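Local coordinates for ethylbenzene dehydrogenase beta-subunit (Aromatoleum aromaticum, PDB 2IVF), which is the iron-sulfur subunit of a three-chain dehydrogenase, a ferredoxin-like protein that holds three SF4 clusters and one F3S cluster, at residues 238-243 against 249-254. Residues are numbered along the deposited sequence; the frame is centred on the assembly and turned at random.
Sequences GYLDDT and KLVKKW
Leu240 meets segment 249-254, most of it helix, with a single methyl, CD1, which reaches two successive residues of the helix at once. CD1 lies 3.8 Å from Val251 CG1 and equally 3.8 Å from Lys252 CG, so it touches both a branched side chain and the aliphatic root of a charged one. The leucine crosses each of them at about a right angle, and on its side the contact is confined to that methyl. Its chi1 (-175°) swings CG out opposite the backbone N, and chi2 (66°) then directs CD1 at the helix, although the CB itself is not aimed there. In Lys252 chi2 (-56°) folds the chain so that CD, 4.0 Å from Leu240 CD1, joins CG at the methyl. At the other end of the contact the extended chain of Lys249 passes the loop just after the turn, its CE 3.6 Å from the carbonyl O of Thr243, while NZ makes a weak hydrogen bond to Thr244 O. No hydrogen bond joins the two segments directly; His248 ND1, just ahead of 249-254, bonds to Leu240 O. Val20 and Val22 of strand 19-24 touch Leu240 and Val251 respectively. The arrangement is a surface link: strand 235-239, outermost in a mixed sheet within this chain, leaves through a type I beta turn from Tyr239 to Asp242, and helix 246-253 packs against the turn and the loop after it.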
# COMPACT_ATOMS: atom_id res chain seq x y z
N GLY B 238 8.69 -25.48 -5.47
CA GLY B 238 8.66 -26.92 -5.49
C GLY B 238 10.03 -27.52 -5.61
O GLY B 238 11.00 -26.80 -5.54
N TYR B 239 10.07 -28.82 -5.85
CA TYR B 239 11.33 -29.54 -6.07
C TYR B 239 11.73 -29.44 -7.53
O TYR B 239 10.95 -29.74 -8.44
CB TYR B 239 11.20 -30.99 -5.71
CG TYR B 239 11.00 -31.22 -4.23
CD1 TYR B 239 12.08 -31.13 -3.33
CD2 TYR B 239 9.76 -31.53 -3.73
CE1 TYR B 239 11.89 -31.36 -1.97
CE2 TYR B 239 9.58 -31.79 -2.39
CZ TYR B 239 10.63 -31.71 -1.52
OH TYR B 239 10.38 -31.95 -0.20
N LEU B 240 12.99 -29.09 -7.76
CA LEU B 240 13.48 -28.90 -9.10
C LEU B 240 13.38 -30.19 -9.97
O LEU B 240 13.21 -30.11 -11.20
CB LEU B 240 14.92 -28.38 -9.05
CG LEU B 240 15.60 -28.01 -10.36
CD1 LEU B 240 14.96 -26.84 -11.00
CD2 LEU B 240 17.04 -27.71 -10.11
N ASP B 241 13.45 -31.36 -9.33
CA ASP B 241 13.37 -32.66 -10.01
C ASP B 241 11.96 -33.12 -10.29
O ASP B 241 11.76 -34.11 -11.00
CB ASP B 241 14.05 -33.75 -9.17
CG ASP B 241 13.39 -33.93 -7.83
OD1 ASP B 241 12.34 -34.61 -7.74
OD2 ASP B 241 13.89 -33.38 -6.84
N ASP B 242 10.97 -32.44 -9.72
CA ASP B 242 9.56 -32.82 -9.87
C ASP B 242 9.11 -32.32 -11.24
O ASP B 242 8.87 -31.14 -11.42
CB ASP B 242 8.72 -32.22 -8.73
CG ASP B 242 7.23 -32.33 -8.96
OD1 ASP B 242 6.80 -33.04 -9.89
OD2 ASP B 242 6.47 -31.65 -8.22
N THR B 243 8.97 -33.24 -12.18
CA THR B 243 8.77 -32.86 -13.57
C THR B 243 7.35 -32.32 -13.80
O THR B 243 7.07 -31.71 -14.80
CB THR B 243 9.06 -34.03 -14.52
OG1 THR B 243 8.17 -35.09 -14.20
CG2 THR B 243 10.50 -34.52 -14.36
N LYS B 249 9.18 -26.94 -14.85
CA LYS B 249 8.78 -26.56 -16.22
C LYS B 249 9.34 -25.22 -16.68
O LYS B 249 9.72 -25.05 -17.84
CB LYS B 249 7.26 -26.58 -16.34
CG LYS B 249 6.71 -27.99 -16.36
CD LYS B 249 5.19 -28.00 -16.28
CE LYS B 249 4.63 -29.44 -16.09
NZ LYS B 249 3.21 -29.34 -15.80
N LEU B 250 9.44 -24.29 -15.76
CA LEU B 250 9.98 -22.95 -16.07
C LEU B 250 11.49 -22.87 -16.07
O LEU B 250 12.06 -22.17 -16.93
CB LEU B 250 9.41 -21.94 -15.09
CG LEU B 250 7.88 -21.76 -15.15
CD1 LEU B 250 7.42 -20.87 -14.05
CD2 LEU B 250 7.31 -21.27 -16.53
N VAL B 251 12.15 -23.64 -15.18
CA VAL B 251 13.63 -23.58 -15.02
C VAL B 251 14.29 -24.54 -15.98
O VAL B 251 15.26 -24.19 -16.68
CB VAL B 251 14.06 -23.91 -13.55
CG1 VAL B 251 15.62 -23.99 -13.36
CG2 VAL B 251 13.50 -22.91 -12.55
N LYS B 252 13.74 -25.76 -16.05
CA LYS B 252 14.39 -26.84 -16.77
C LYS B 252 13.85 -27.09 -18.16
O LYS B 252 14.62 -27.44 -19.04
CB LYS B 252 14.33 -28.15 -15.98
CG LYS B 252 14.98 -28.13 -14.61
CD LYS B 252 16.43 -27.72 -14.63
CE LYS B 252 17.28 -28.74 -15.29
NZ LYS B 252 18.71 -28.39 -15.00
N LYS B 253 12.55 -26.97 -18.36
CA LYS B 253 11.93 -27.33 -19.65
C LYS B 253 11.92 -26.10 -20.58
O LYS B 253 12.59 -26.09 -21.61
CB LYS B 253 10.53 -27.89 -19.41
CG LYS B 253 9.67 -28.28 -20.68
CD LYS B 253 8.25 -28.73 -20.20
CE LYS B 253 7.32 -29.10 -21.32
NZ LYS B 253 5.94 -29.43 -20.80
N TRP B 254 11.18 -25.08 -20.21
CA TRP B 254 11.12 -23.85 -20.97
C TRP B 254 12.37 -23.01 -20.81
O TRP B 254 12.69 -22.18 -21.67
CB TRP B 254 9.89 -23.03 -20.56
CG TRP B 254 8.68 -23.60 -21.13
CD1 TRP B 254 7.86 -24.51 -20.54
CD2 TRP B 254 8.13 -23.34 -22.43
NE1 TRP B 254 6.84 -24.84 -21.40
CE2 TRP B 254 6.99 -24.13 -22.57
CE3 TRP B 254 8.51 -22.52 -23.50
CZ2 TRP B 254 6.19 -24.12 -23.74
CZ3 TRP B 254 7.71 -22.49 -24.64
CH2 TRP B 254 6.58 -23.30 -24.77